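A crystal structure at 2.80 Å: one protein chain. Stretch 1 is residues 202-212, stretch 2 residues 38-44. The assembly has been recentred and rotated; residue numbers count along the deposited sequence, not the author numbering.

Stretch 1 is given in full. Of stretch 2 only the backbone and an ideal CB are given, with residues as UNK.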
ATOM      1  N   ARG A 202      24.331  16.415  -4.015  1.00 29.30           N
ATOM      2  CA  ARG A 202      24.608  17.210  -2.800  1.00 29.72           C
ATOM      3  C   ARG A 202      25.312  16.341  -1.770  1.00 29.76           C
ATOM      4  O   ARG A 202      25.167  15.115  -1.794  1.00 30.91           O
ATOM      5  CB  ARG A 202      23.303  17.718  -2.184  1.00 30.90           C
ATOM      6  CG  ARG A 202      22.502  18.704  -3.045  1.00 32.00           C
ATOM      7  CD  ARG A 202      23.169  20.066  -3.047  1.00 33.01           C
ATOM      8  NE  ARG A 202      23.865  20.293  -1.778  1.00 33.65           N
ATOM      9  CZ  ARG A 202      23.325  20.870  -0.706  1.00 33.97           C
ATOM     10  NH1 ARG A 202      22.072  21.318  -0.721  1.00 34.63           N
ATOM     11  NH2 ARG A 202      24.048  21.015   0.387  1.00 34.16           N
ATOM     12  N   ASN A 203      26.045  16.945  -0.848  1.00 29.47           N
ATOM     13  CA  ASN A 203      26.829  16.151   0.101  1.00 30.21           C
ATOM     14  C   ASN A 203      25.990  15.162   0.908  1.00 30.66           C
ATOM     15  O   ASN A 203      26.412  14.022   1.145  1.00 30.90           O
ATOM     16  CB  ASN A 203      27.648  17.048   1.034  1.00 31.31           C
ATOM     17  CG  ASN A 203      26.780  17.963   1.894  1.00 32.24           C
ATOM     18  OD1 ASN A 203      25.976  18.735   1.382  1.00 32.81           O
ATOM     19  ND2 ASN A 203      26.949  17.878   3.217  1.00 32.47           N
ATOM     20  N   TYR A 204      24.792  15.591   1.313  1.00 30.58           N
ATOM     21  CA  TYR A 204      23.927  14.755   2.140  1.00 30.50           C
ATOM     22  C   TYR A 204      23.378  13.473   1.467  1.00 30.89           C
ATOM     23  O   TYR A 204      23.035  12.505   2.166  1.00 31.10           O
ATOM     24  CB  TYR A 204      22.808  15.570   2.778  1.00 30.27           C
ATOM     25  CG  TYR A 204      21.959  16.332   1.815  1.00 30.76           C
ATOM     26  CD1 TYR A 204      22.016  17.730   1.762  1.00 31.62           C
ATOM     27  CD2 TYR A 204      21.084  15.675   0.951  1.00 30.74           C
ATOM     28  CE1 TYR A 204      21.205  18.465   0.861  1.00 31.59           C
ATOM     29  CE2 TYR A 204      20.265  16.389   0.040  1.00 31.14           C
ATOM     30  CZ  TYR A 204      20.328  17.782   0.000  1.00 31.50           C
ATOM     31  OH  TYR A 204      19.531  18.496  -0.889  1.00 31.41           O
ATOM     32  N   VAL A 205      23.292  13.452   0.135  1.00 30.52           N
ATOM     33  CA  VAL A 205      22.815  12.250  -0.554  1.00 30.02           C
ATOM     34  C   VAL A 205      23.898  11.223  -0.351  1.00 30.90           C
ATOM     35  O   VAL A 205      23.621  10.089   0.015  1.00 30.69           O
ATOM     36  CB  VAL A 205      22.652  12.464  -2.077  1.00 29.35           C
ATOM     37  CG1 VAL A 205      22.324  11.144  -2.803  1.00 27.19           C
ATOM     38  CG2 VAL A 205      21.643  13.549  -2.363  1.00 29.05           C
ATOM     39  N   TRP A 206      25.150  11.637  -0.565  1.00 32.61           N
ATOM     40  CA  TRP A 206      26.274  10.704  -0.446  1.00 33.95           C
ATOM     41  C   TRP A 206      26.319  10.131   0.963  1.00 34.75           C
ATOM     42  O   TRP A 206      26.525   8.932   1.153  1.00 34.09           O
ATOM     43  CB  TRP A 206      27.605  11.356  -0.810  1.00 34.20           C
ATOM     44  CG  TRP A 206      27.671  11.890  -2.192  1.00 34.55           C
ATOM     45  CD1 TRP A 206      27.863  13.210  -2.571  1.00 35.09           C
ATOM     46  CD2 TRP A 206      27.560  11.144  -3.399  1.00 34.59           C
ATOM     47  NE1 TRP A 206      27.886  13.315  -3.947  1.00 34.95           N
ATOM     48  CE2 TRP A 206      27.698  12.062  -4.480  1.00 35.48           C
ATOM     49  CE3 TRP A 206      27.358   9.793  -3.686  1.00 34.10           C
ATOM     50  CZ2 TRP A 206      27.632  11.653  -5.822  1.00 35.03           C
ATOM     51  CZ3 TRP A 206      27.294   9.392  -5.014  1.00 34.46           C
ATOM     52  CH2 TRP A 206      27.431  10.316  -6.063  1.00 34.66           C
ATOM     53  N   ARG A 207      26.080  10.990   1.950  1.00 36.24           N
ATOM     54  CA  ARG A 207      26.054  10.517   3.311  1.00 37.94           C
ATOM     55  C   ARG A 207      24.929   9.534   3.617  1.00 37.37           C
ATOM     56  O   ARG A 207      25.142   8.555   4.312  1.00 37.48           O
ATOM     57  CB  ARG A 207      26.009  11.655   4.303  1.00 40.70           C
ATOM     58  CG  ARG A 207      26.282  11.098   5.681  1.00 44.55           C
ATOM     59  CD  ARG A 207      27.760  10.709   5.805  1.00 47.09           C
ATOM     60  NE  ARG A 207      28.514  11.895   6.212  1.00 49.89           N
ATOM     61  CZ  ARG A 207      28.753  12.221   7.489  1.00 51.57           C
ATOM     62  NH1 ARG A 207      28.328  11.412   8.473  1.00 51.95           N
ATOM     63  NH2 ARG A 207      29.432  13.336   7.790  1.00 51.93           N
ATOM     64  N   PHE A 208      23.731   9.793   3.109  1.00 36.93           N
ATOM     65  CA  PHE A 208      22.613   8.913   3.381  1.00 36.64           C
ATOM     66  C   PHE A 208      22.943   7.478   3.042  1.00 37.40           C
ATOM     67  O   PHE A 208      22.608   6.561   3.783  1.00 37.03           O
ATOM     68  CB  PHE A 208      21.393   9.327   2.578  1.00 36.54           C
ATOM     69  CG  PHE A 208      20.163   8.540   2.920  1.00 36.69           C
ATOM     70  CD1 PHE A 208      19.271   9.003   3.864  1.00 36.24           C
ATOM     71  CD2 PHE A 208      19.908   7.313   2.313  1.00 36.87           C
ATOM     72  CE1 PHE A 208      18.139   8.256   4.195  1.00 36.19           C
ATOM     73  CE2 PHE A 208      18.768   6.567   2.640  1.00 36.41           C
ATOM     74  CZ  PHE A 208      17.895   7.043   3.580  1.00 36.23           C
ATOM     75  N   LEU A 209      23.595   7.280   1.904  1.00 38.80           N
ATOM     76  CA  LEU A 209      23.894   5.927   1.463  1.00 40.24           C
ATOM     77  C   LEU A 209      24.816   5.291   2.461  1.00 41.26           C
ATOM     78  O   LEU A 209      24.624   4.140   2.846  1.00 41.96           O
ATOM     79  CB  LEU A 209      24.522   5.889   0.060  1.00 39.96           C
ATOM     80  CG  LEU A 209      23.613   6.238  -1.122  1.00 39.54           C
ATOM     81  CD1 LEU A 209      23.870   5.320  -2.263  1.00 39.33           C
ATOM     82  CD2 LEU A 209      22.185   6.085  -0.715  1.00 40.43           C
ATOM     83  N   GLU A 210      25.809   6.047   2.898  1.00 42.81           N
ATOM     84  CA  GLU A 210      26.817   5.509   3.810  1.00 45.37           C
ATOM     85  C   GLU A 210      26.186   5.086   5.148  1.00 44.91           C
ATOM     86  O   GLU A 210      26.278   3.938   5.603  1.00 44.40           O
ATOM     87  CB  GLU A 210      27.884   6.562   4.023  1.00 47.57           C
ATOM     88  CG  GLU A 210      29.040   6.072   4.801  1.00 51.69           C
ATOM     89  CD  GLU A 210      29.678   7.218   5.535  1.00 54.72           C
ATOM     90  OE1 GLU A 210      30.487   7.974   4.916  1.00 55.76           O
ATOM     91  OE2 GLU A 210      29.333   7.380   6.734  1.00 56.42           O
ATOM     92  N   LEU A 211      25.541   6.067   5.755  1.00 44.75           N
ATOM     93  CA  LEU A 211      24.636   5.894   6.854  1.00 44.21           C
ATOM     94  C   LEU A 211      23.823   4.597   6.786  1.00 44.54           C
ATOM     95  O   LEU A 211      23.593   3.974   7.816  1.00 45.02           O
ATOM     96  CB  LEU A 211      23.701   7.089   6.846  1.00 44.62           C
ATOM     97  CG  LEU A 211      23.131   7.489   8.194  1.00 45.36           C
ATOM     98  CD1 LEU A 211      24.037   7.004   9.336  1.00 45.01           C
ATOM     99  CD2 LEU A 211      22.906   9.006   8.203  1.00 45.18           C
ATOM    100  N   CYS A 212      23.371   4.209   5.591  1.00 44.63           N
ATOM    101  CA  CYS A 212      22.620   2.960   5.391  1.00 44.62           C
ATOM    102  C   CYS A 212      23.452   1.694   5.534  1.00 45.64           C
ATOM    103  O   CYS A 212      22.931   0.642   5.956  1.00 45.74           O
ATOM    104  CB  CYS A 212      22.086   2.917   3.991  1.00 44.77           C
ATOM    105  SG  CYS A 212      20.506   3.559   3.883  1.00 46.12           S
ATOM    106  N   UNK A  38      18.910  13.642  12.836  1.00 36.52           N
ATOM    107  CA  UNK A  38      19.864  14.131  13.849  1.00 38.07           C
ATOM    108  C   UNK A  38      21.085  14.717  13.173  1.00 37.59           C
ATOM    109  O   UNK A  38      21.469  15.857  13.394  1.00 37.70           O
ATOM    110  CB  UNK A  38      20.280  13.008  14.801  1.00 38.07           C
ATOM    111  N   UNK A  39      21.706  13.889  12.350  1.00 36.82           N
ATOM    112  CA  UNK A  39      22.895  14.262  11.626  1.00 35.92           C
ATOM    113  C   UNK A  39      22.680  15.504  10.791  1.00 35.01           C
ATOM    114  O   UNK A  39      23.512  16.385  10.779  1.00 35.32           O
ATOM    115  CB  UNK A  39      23.355  13.105  10.737  1.00 35.92           C
ATOM    116  N   UNK A  40      21.569  15.572  10.073  1.00 34.41           N
ATOM    117  CA  UNK A  40      21.326  16.708   9.177  1.00 34.04           C
ATOM    118  C   UNK A  40      20.051  17.451   9.529  1.00 33.55           C
ATOM    119  O   UNK A  40      19.086  17.443   8.769  1.00 32.95           O
ATOM    120  CB  UNK A  40      21.256  16.231   7.725  1.00 34.04           C
ATOM    121  N   UNK A  41      20.059  18.153  10.655  1.00 33.52           N
ATOM    122  CA  UNK A  41      18.845  18.774  11.124  1.00 34.18           C
ATOM    123  C   UNK A  41      18.285  19.813  10.163  1.00 35.51           C
ATOM    124  O   UNK A  41      17.092  20.007  10.131  1.00 37.06           O
ATOM    125  CB  UNK A  41      19.098  19.419  12.488  1.00 34.18           C
ATOM    126  N   UNK A  42      19.113  20.472   9.371  1.00 36.61           N
ATOM    127  CA  UNK A  42      18.592  21.497   8.471  1.00 37.58           C
ATOM    128  C   UNK A  42      18.263  21.016   7.057  1.00 37.44           C
ATOM    129  O   UNK A  42      17.956  21.823   6.192  1.00 38.65           O
ATOM    130  CB  UNK A  42      19.608  22.637   8.378  1.00 37.58           C
ATOM    131  N   UNK A  43      18.347  19.728   6.786  1.00 35.87           N
ATOM    132  CA  UNK A  43      17.968  19.299   5.462  1.00 35.16           C
ATOM    133  C   UNK A  43      16.571  18.731   5.481  1.00 36.22           C
ATOM    134  O   UNK A  43      16.235  17.830   6.277  1.00 36.57           O
ATOM    135  CB  UNK A  43      18.961  18.270   4.918  1.00 35.16           C
ATOM    136  N   UNK A  44      15.747  19.263   4.589  1.00 36.79           N
ATOM    137  CA  UNK A  44      14.368  18.795   4.417  1.00 36.94           C
ATOM    138  C   UNK A  44      14.310  17.443   3.692  1.00 37.47           C
ATOM    139  O   UNK A  44      14.856  17.255   2.582  1.00 37.49           O
ATOM    140  CB  UNK A  44      13.556  19.835   3.642  1.00 36.94           C
TER

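Stretch 1 is helical from Asn 203 to Cys 212, and the side chains of Tyr 204, Arg 207 and Leu 211 lie along the side that faces stretch 2. Position 38 is helical, and its ideal CB has nothing of stretch 1 within 5.5 Å. Stretch 1 therefore sets no preference, and a helix-compatible polar residue would do as well as any. It is Glu 38, which makes no contact here.

At position 39, still helical, CA-to-CB points toward stretch 1, and the ideal CB lies 4.8 Å from CD2 of Leu 211. This methyl and, a little further off, the flat guanidinium of Arg 207 line the approach, so an aliphatic side chain such as leucine, isoleucine or methionine would suit; an acid that reached the arginine is also conceivable. The residue is Leu 39, with chi1 t and chi2 p. Its CD2 meets CD2 of Leu 211 at 3.9 Å and lies over one face of the Arg 207 guanidinium, 3.7 Å from NH1 of Arg 207, so carbon covers one face of the charged group, and no acid of stretch 2 pairs with it.

Position 40 leaves the helical range, with phi/psi of -121/70°, and faces Tyr 204 across the closest CA pair. Its ideal CB is 5.2 Å from CB of Tyr 204, leaving room for a long side chain between Asn 203, Tyr 204 and Arg 207. Leucine or methionine could fill part of it; an aromatic ring would span more. It is Phe 40, chi1 m. CB of Tyr 204 sits over the ring face, 3.9 Å from CZ of Phe 40, in a CH-pi contact, while CB of Arg 207 approaches the ring edge, 3.8 Å from CE2 of Phe 40.

Position 41 is out of reach; a phi of -62° in the second place of a type I turn admits many residues, proline among them, and Pro 41 is found. Position 42, also out of reach, would tolerate a polar residue and is Glu 42.

Position 43 closes the turn, its N bonded to O of Phe 40 at 3.1 Å. The ideal CB points toward stretch 1, 4.4 Å from CD1 of Tyr 204, so a compact apolar side chain, valine or isoleucine, fits the extended backbone and the ring. Val 43, chi1 t, places CG1 over the tyrosine face in a second CH-pi contact, with CG2 of Val 43 3.5 Å from CD1 of Tyr 204.

Position 44 points sideways in a strand, unconstrained by stretch 1; Arg 44 makes no contact with it.

Stretch 2, residues 38-44: ELFPEVR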
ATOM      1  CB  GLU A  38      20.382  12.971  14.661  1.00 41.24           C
ATOM      2  CG  GLU A  38      19.299  12.113  15.231  1.00 46.04           C
ATOM      3  CD  GLU A  38      19.163  12.344  16.724  1.00 48.74           C
ATOM      4  OE1 GLU A  38      19.516  13.471  17.181  1.00 50.09           O
ATOM      5  OE2 GLU A  38      18.723  11.398  17.430  1.00 50.00           O
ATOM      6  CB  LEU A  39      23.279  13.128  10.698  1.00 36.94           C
ATOM      7  CG  LEU A  39      24.615  13.314  10.019  1.00 37.32           C
ATOM      8  CD1 LEU A  39      25.637  13.006  11.082  1.00 37.93           C
ATOM      9  CD2 LEU A  39      24.748  12.369   8.829  1.00 37.55           C
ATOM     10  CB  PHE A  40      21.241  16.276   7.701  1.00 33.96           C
ATOM     11  CG  PHE A  40      22.545  15.874   7.110  1.00 33.90           C
ATOM     12  CD1 PHE A  40      23.488  16.822   6.765  1.00 33.70           C
ATOM     13  CD2 PHE A  40      22.834  14.541   6.891  1.00 34.79           C
ATOM     14  CE1 PHE A  40      24.692  16.459   6.212  1.00 33.48           C
ATOM     15  CE2 PHE A  40      24.063  14.163   6.331  1.00 35.25           C
ATOM     16  CZ  PHE A  40      24.987  15.129   5.991  1.00 34.08           C
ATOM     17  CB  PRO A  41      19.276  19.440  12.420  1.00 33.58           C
ATOM     18  CG  PRO A  41      20.695  19.666  12.241  1.00 33.91           C
ATOM     19  CD  PRO A  41      21.195  18.467  11.519  1.00 33.65           C
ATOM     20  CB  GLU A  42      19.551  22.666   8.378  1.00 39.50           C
ATOM     21  CG  GLU A  42      19.725  23.356   9.684  1.00 42.69           C
ATOM     22  CD  GLU A  42      18.523  24.193  10.052  1.00 44.30           C
ATOM     23  OE1 GLU A  42      18.598  25.423   9.778  1.00 45.35           O
ATOM     24  OE2 GLU A  42      17.527  23.630  10.592  1.00 44.42           O
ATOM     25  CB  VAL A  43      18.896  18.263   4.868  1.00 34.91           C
ATOM     26  CG1 VAL A  43      18.227  17.608   3.668  1.00 33.03           C
ATOM     27  CG2 VAL A  43      20.196  18.935   4.482  1.00 35.17           C
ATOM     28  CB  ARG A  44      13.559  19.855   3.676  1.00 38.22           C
ATOM     29  CG  ARG A  44      12.254  19.398   3.131  1.00 40.44           C
ATOM     30  CD  ARG A  44      11.559  20.554   2.397  1.00 42.42           C
ATOM     31  NE  ARG A  44      10.318  20.076   1.783  1.00 43.83           N
ATOM     32  CZ  ARG A  44       9.090  20.456   2.134  1.00 43.92           C
ATOM     33  NH1 ARG A  44       8.040  19.924   1.516  1.00 43.83           N
ATOM     34  NH2 ARG A  44       8.906  21.364   3.086  1.00 44.09           N
TER
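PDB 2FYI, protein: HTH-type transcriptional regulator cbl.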